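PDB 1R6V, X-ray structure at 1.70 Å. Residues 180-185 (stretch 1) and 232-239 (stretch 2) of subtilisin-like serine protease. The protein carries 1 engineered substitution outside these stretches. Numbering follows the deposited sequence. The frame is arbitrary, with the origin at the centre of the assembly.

Stretch 1 (180-185) YRPAFD
Stretch 2, residues 232-239: FDDPALVG

What pins the two stretches together? A buried, two-pronged salt bridge does. Arg181, at the end of a strand (phi/psi -118/86), leaves its backbone sideways, but an all-t side chain (chi1 to chi4 near 180°) carries the guanidinium across to Asp233. Arg181 NE donates to Asp233 OD2 at 2.9 Å and Arg181 NH2 to Asp233 OD1 at 3.0 Å, both nearly straight, so the flat carboxylate meets the guanidinium edge. Asp233 points toward its partner with chi1 -150° and chi2 -58°.

How is that carboxylate held in place? Asp234 N donates to Asp233 OD1 at 2.6 Å, while water 1 donates to Asp233 OD2 and accepts from Ala183 N, each at 3.0 Å, tying the short 3-10 segment 182-183 to the same acid.

Which bumps fill which hollows? Beyond the strand the chain turns, with Phe184 N bonded to Arg181 O at 3.2 Å, and Ala183 and Phe184 both point toward the helix 235-238. Ala183 is the small bump here, its CB 4.1 Å from Val238 CG1; their CA atoms lie 7.7 Å apart. Phe184 (chi1 -55°, m; chi2 94°) sets its ring tip against the pair of helix side chains, CZ lying 4.0 Å from Val238 CG1 and 4.1 Å from Leu237 CB. Leu237 (m, t) also brings CD1 to 3.4 Å from Arg181 NH2, near the guanidinium plane. Val238 has chi1 -58°. The contact buries 225 Å² in all.

What presents the helix? Asp234 (chi1 -172°, t) caps its start, OD1 accepting from Ala236 N at 2.8 Å, and Pro235, with phi -57°, suits a first turn. Leu237 N and Val238 N both donate to Asp234 O, at 2.7 and 3.0 Å. Gly239 then leaves helical geometry at phi 76°, which favours glycine.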

# COMPACT_ATOMS: atom_id res chain seq x y z
N TYR A 180 -18.86 -0.37 11.80
CA TYR A 180 -18.91 -1.46 10.83
C TYR A 180 -17.88 -2.57 11.10
O TYR A 180 -16.73 -2.31 11.46
CB TYR A 180 -18.71 -0.85 9.44
CG TYR A 180 -18.94 -1.76 8.25
CD1 TYR A 180 -20.16 -2.40 8.05
CD2 TYR A 180 -17.94 -1.94 7.30
CE1 TYR A 180 -20.38 -3.19 6.92
CE2 TYR A 180 -18.14 -2.72 6.17
CZ TYR A 180 -19.37 -3.34 5.99
OH TYR A 180 -19.56 -4.13 4.86
N ARG A 181 -18.33 -3.81 10.92
CA ARG A 181 -17.52 -5.02 11.09
C ARG A 181 -17.54 -5.63 9.68
O ARG A 181 -18.38 -6.49 9.37
CB ARG A 181 -18.21 -5.95 12.09
CG ARG A 181 -17.42 -7.16 12.51
CD ARG A 181 -18.28 -8.05 13.40
NE ARG A 181 -17.50 -9.15 13.95
CZ ARG A 181 -18.00 -10.12 14.71
NH1 ARG A 181 -19.30 -10.13 15.00
NH2 ARG A 181 -17.21 -11.07 15.18
N PRO A 182 -16.62 -5.20 8.81
CA PRO A 182 -16.57 -5.69 7.44
C PRO A 182 -16.48 -7.19 7.19
O PRO A 182 -17.02 -7.67 6.20
CB PRO A 182 -15.39 -4.92 6.82
CG PRO A 182 -14.51 -4.62 8.00
CD PRO A 182 -15.49 -4.29 9.11
N ALA A 183 -15.84 -7.94 8.09
CA ALA A 183 -15.70 -9.37 7.89
C ALA A 183 -17.04 -10.06 7.69
O ALA A 183 -17.13 -11.07 6.99
CB ALA A 183 -14.97 -9.99 9.08
N PHE A 184 -18.08 -9.49 8.29
CA PHE A 184 -19.41 -10.09 8.19
C PHE A 184 -20.45 -9.11 7.69
O PHE A 184 -21.66 -9.36 7.82
CB PHE A 184 -19.83 -10.64 9.54
CG PHE A 184 -18.84 -11.61 10.12
CD1 PHE A 184 -17.85 -11.19 11.00
CD2 PHE A 184 -18.89 -12.95 9.76
CE1 PHE A 184 -16.91 -12.08 11.50
CE2 PHE A 184 -17.95 -13.86 10.26
CZ PHE A 184 -16.96 -13.42 11.13
N ASP A 185 -19.98 -8.01 7.10
CA ASP A 185 -20.85 -6.95 6.58
C ASP A 185 -21.92 -6.64 7.62
O ASP A 185 -23.10 -6.49 7.32
CB ASP A 185 -21.47 -7.40 5.25
CG ASP A 185 -22.31 -6.33 4.61
OD1 ASP A 185 -21.94 -5.14 4.70
OD2 ASP A 185 -23.35 -6.68 4.01
N PHE A 232 -9.35 -6.08 12.95
CA PHE A 232 -8.69 -7.15 13.68
C PHE A 232 -9.85 -7.67 14.51
O PHE A 232 -10.27 -7.09 15.49
CB PHE A 232 -7.53 -6.67 14.55
CG PHE A 232 -6.28 -6.49 13.75
CD1 PHE A 232 -6.02 -5.26 13.14
CD2 PHE A 232 -5.44 -7.57 13.50
CE1 PHE A 232 -4.94 -5.13 12.27
CE2 PHE A 232 -4.36 -7.44 12.63
CZ PHE A 232 -4.10 -6.21 12.01
N ASP A 233 -10.40 -8.78 14.01
CA ASP A 233 -11.56 -9.43 14.58
C ASP A 233 -11.13 -10.61 15.46
O ASP A 233 -9.95 -10.74 15.80
CB ASP A 233 -12.44 -9.88 13.41
CG ASP A 233 -13.93 -9.90 13.74
OD1 ASP A 233 -14.30 -10.61 14.69
OD2 ASP A 233 -14.72 -9.22 13.05
N ASP A 234 -12.09 -11.46 15.84
CA ASP A 234 -11.79 -12.62 16.67
C ASP A 234 -11.12 -13.70 15.81
O ASP A 234 -11.75 -14.24 14.89
CB ASP A 234 -13.09 -13.19 17.26
CG ASP A 234 -12.84 -14.29 18.28
OD1 ASP A 234 -11.77 -14.94 18.23
OD2 ASP A 234 -13.72 -14.51 19.12
N PRO A 235 -9.85 -14.02 16.08
CA PRO A 235 -9.17 -15.04 15.27
C PRO A 235 -9.87 -16.40 15.25
O PRO A 235 -9.61 -17.21 14.37
CB PRO A 235 -7.78 -15.12 15.90
CG PRO A 235 -8.00 -14.68 17.30
CD PRO A 235 -8.96 -13.53 17.15
N ALA A 236 -10.77 -16.62 16.20
CA ALA A 236 -11.49 -17.88 16.26
C ALA A 236 -12.57 -17.87 15.18
O ALA A 236 -13.03 -18.92 14.73
CB ALA A 236 -12.12 -18.07 17.64
N LEU A 237 -12.98 -16.67 14.77
CA LEU A 237 -14.00 -16.52 13.74
C LEU A 237 -13.44 -16.25 12.35
O LEU A 237 -14.03 -16.70 11.37
CB LEU A 237 -14.97 -15.39 14.11
CG LEU A 237 -15.87 -15.67 15.30
CD1 LEU A 237 -16.66 -14.43 15.66
CD2 LEU A 237 -16.79 -16.84 14.95
N VAL A 238 -12.33 -15.52 12.27
CA VAL A 238 -11.74 -15.21 10.97
C VAL A 238 -10.39 -15.87 10.71
O VAL A 238 -9.80 -15.68 9.65
CB VAL A 238 -11.59 -13.69 10.77
CG1 VAL A 238 -12.95 -13.01 10.90
CG2 VAL A 238 -10.60 -13.14 11.79
N GLY A 239 -9.90 -16.62 11.69
CA GLY A 239 -8.63 -17.30 11.54
C GLY A 239 -7.40 -16.43 11.65
O GLY A 239 -7.48 -15.23 11.94
O HOH W 1 -14.76 -7.29 10.76